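SsfX3 (Streptomyces sp. SF2575, PDB 3SKV) probably catalyses the transfer of a salicylyl group in the biosynthesis of a tetracycline, using a GDSL/SGNH-type acyltransferase domain joined to a jelly-roll domain. Local coordinates at residues W95-Y100 / E142-G147. The protein carries 1 engineered substitution. Residues are numbered along the deposited sequence; the frame is centred on the assembly and turned at random.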
loop_
_atom_site.group_PDB
_atom_site.type_symbol
_atom_site.label_atom_id
_atom_site.label_comp_id
_atom_site.label_asym_id
_atom_site.label_seq_id
_atom_site.Cartn_x
_atom_site.Cartn_y
_atom_site.Cartn_z
ATOM N N TRP A 95 -24.707 -0.454 -13.483
ATOM C CA TRP A 95 -23.456 -0.589 -14.240
ATOM C C TRP A 95 -22.536 0.616 -14.089
ATOM O O TRP A 95 -22.973 1.702 -13.704
ATOM C CB TRP A 95 -23.719 -0.893 -15.732
ATOM C CG TRP A 95 -24.431 0.185 -16.487
ATOM C CD1 TRP A 95 -25.775 0.328 -16.636
ATOM C CD2 TRP A 95 -23.829 1.291 -17.184
ATOM N NE1 TRP A 95 -26.050 1.448 -17.393
ATOM C CE2 TRP A 95 -24.877 2.060 -17.736
ATOM C CE3 TRP A 95 -22.499 1.722 -17.374
ATOM C CZ2 TRP A 95 -24.641 3.210 -18.499
ATOM C CZ3 TRP A 95 -22.264 2.855 -18.136
ATOM C CH2 TRP A 95 -23.322 3.592 -18.685
ATOM N N LEU A 96 -21.260 0.430 -14.414
ATOM C CA LEU A 96 -20.295 1.511 -14.431
ATOM C C LEU A 96 -19.294 1.341 -15.521
ATOM O O LEU A 96 -18.935 0.217 -15.898
ATOM C CB LEU A 96 -19.644 1.842 -13.056
ATOM C CG LEU A 96 -18.543 0.965 -12.447
ATOM C CD1 LEU A 96 -17.191 1.088 -13.188
ATOM C CD2 LEU A 96 -18.285 1.409 -11.049
ATOM N N ALA A 97 -18.800 2.454 -15.998
ATOM C CA ALA A 97 -17.775 2.458 -17.043
ATOM C C ALA A 97 -16.711 3.459 -16.667
ATOM O O ALA A 97 -17.033 4.508 -16.123
ATOM C CB ALA A 97 -18.386 2.789 -18.399
ATOM N N VAL A 98 -15.446 3.108 -16.877
ATOM C CA VAL A 98 -14.305 3.973 -16.582
ATOM C C VAL A 98 -13.404 4.040 -17.811
ATOM O O VAL A 98 -13.023 3.002 -18.349
ATOM C CB VAL A 98 -13.494 3.541 -15.334
ATOM C CG1 VAL A 98 -12.320 4.494 -15.090
ATOM C CG2 VAL A 98 -14.370 3.465 -14.095
ATOM N N ARG A 99 -13.091 5.265 -18.263
ATOM C CA ARG A 99 -12.160 5.540 -19.341
ATOM C C ARG A 99 -10.791 5.727 -18.652
ATOM O O ARG A 99 -10.618 6.614 -17.805
ATOM C CB ARG A 99 -12.576 6.763 -20.161
ATOM C CG ARG A 99 -11.712 6.903 -21.386
ATOM C CD ARG A 99 -12.234 7.971 -22.292
ATOM N NE ARG A 99 -11.193 8.372 -23.233
ATOM C CZ ARG A 99 -11.088 9.588 -23.741
ATOM N NH1 ARG A 99 -11.973 10.526 -23.422
ATOM N NH2 ARG A 99 -10.099 9.881 -24.572
ATOM N N TYR A 100 -9.848 4.847 -18.984
ATOM C CA TYR A 100 -8.565 4.796 -18.316
ATOM C C TYR A 100 -7.382 4.571 -19.243
ATOM O O TYR A 100 -7.522 4.269 -20.435
ATOM C CB TYR A 100 -8.609 3.651 -17.256
ATOM C CG TYR A 100 -8.562 2.263 -17.872
ATOM C CD1 TYR A 100 -9.715 1.652 -18.349
ATOM C CD2 TYR A 100 -7.355 1.574 -18.009
ATOM C CE1 TYR A 100 -9.672 0.390 -18.947
ATOM C CE2 TYR A 100 -7.301 0.307 -18.596
ATOM C CZ TYR A 100 -8.462 -0.279 -19.069
ATOM O OH TYR A 100 -8.419 -1.531 -19.652
ATOM N N GLU A 142 -11.439 1.556 -22.201
ATOM C CA GLU A 142 -12.680 1.665 -21.462
ATOM C C GLU A 142 -13.038 0.342 -20.811
ATOM O O GLU A 142 -13.087 -0.708 -21.453
ATOM C CB GLU A 142 -13.814 2.203 -22.335
ATOM C CG GLU A 142 -14.863 2.938 -21.516
ATOM C CD GLU A 142 -16.168 3.204 -22.242
ATOM O OE1 GLU A 142 -17.073 2.343 -22.157
ATOM O OE2 GLU A 142 -16.304 4.284 -22.863
ATOM N N LEU A 143 -13.255 0.413 -19.527
ATOM C CA LEU A 143 -13.591 -0.674 -18.616
ATOM C C LEU A 143 -15.113 -0.601 -18.452
ATOM O O LEU A 143 -15.657 0.487 -18.282
ATOM C CB LEU A 143 -12.851 -0.308 -17.312
ATOM C CG LEU A 143 -13.112 -0.949 -15.982
ATOM C CD1 LEU A 143 -11.852 -0.827 -15.113
ATOM C CD2 LEU A 143 -14.240 -0.229 -15.247
ATOM N N HIS A 144 -15.804 -1.735 -18.551
ATOM C CA HIS A 144 -17.247 -1.737 -18.378
ATOM C C HIS A 144 -17.645 -2.856 -17.467
ATOM O O HIS A 144 -17.394 -4.022 -17.772
ATOM C CB HIS A 144 -18.012 -1.768 -19.712
ATOM C CG HIS A 144 -19.495 -1.663 -19.528
ATOM N ND1 HIS A 144 -20.162 -0.458 -19.683
ATOM C CD2 HIS A 144 -20.391 -2.615 -19.177
ATOM C CE1 HIS A 144 -21.436 -0.717 -19.436
ATOM N NE2 HIS A 144 -21.620 -1.998 -19.108
ATOM N N VAL A 145 -18.241 -2.496 -16.325
ATOM C CA VAL A 145 -18.712 -3.443 -15.321
ATOM C C VAL A 145 -20.220 -3.342 -15.312
ATOM O O VAL A 145 -20.785 -2.341 -14.876
ATOM C CB VAL A 145 -18.091 -3.222 -13.909
ATOM C CG1 VAL A 145 -18.521 -4.318 -12.936
ATOM C CG2 VAL A 145 -16.582 -3.151 -13.982
ATOM N N ASP A 146 -20.863 -4.354 -15.866
ATOM C CA ASP A 146 -22.318 -4.408 -15.910
ATOM C C ASP A 146 -22.735 -5.420 -14.886
ATOM O O ASP A 146 -21.903 -6.150 -14.365
ATOM C CB ASP A 146 -22.802 -4.821 -17.316
ATOM C CG ASP A 146 -24.203 -4.371 -17.691
ATOM O OD1 ASP A 146 -25.018 -4.086 -16.763
ATOM O OD2 ASP A 146 -24.509 -4.345 -18.909
ATOM N N GLY A 147 -24.010 -5.445 -14.587
ATOM C CA GLY A 147 -24.569 -6.410 -13.658
ATOM C C GLY A 147 -24.148 -6.262 -12.221
ATOM O O GLY A 147 -23.780 -7.246 -11.589
#
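Trp95 meets His144 just ahead of the strand pairing, its six-membered ring near parallel to the imidazole (24° between planes) but slid well aside, with Trp95 CE3 3.4 Å from His144 CE1. Its CG sits between the backbone N and the carbonyl carbon (chi1 64°), which sets the indole against His144, while NE1 bonds to Glu173. With an alanine here, the indole atoms packed against His144 would be gone and Glu173 would probably be left without its NE1 donor. Leu96 forms a hydrogen-bonded antiparallel pair with Val145: Leu96 N to Val145 O and Val145 N to Leu96 O are both 2.8 Å. Leu96 CD1 reaches obliquely across to Leu143 CD2 at 3.8 Å. On the face that carries His144 and Glu142, Ala97 CB comes within 3.9 Å of His144 ND1. Val98 pairs with Leu143 through a second such couple, the Leu143 N to Val98 O bond (2.9 Å) being almost straight at 179°; their side chains run side by side, Val98 CB 3.8 Å from Leu143 CD2. Arg99 and Glu142 form a non-hydrogen-bonded pair, yet each sends its charge to a salt bridge outside it, with Asp140 and Arg171 respectively. Tyr100 crosses Leu143 at about a right angle, with CE1 3.6 Å from Leu143 CB. Leu96, Val98, Leu143 and Val145 thus face strands 128-134 and 153-158 of the other sheet, the two-sheet packing of a jelly-roll β-sandwich.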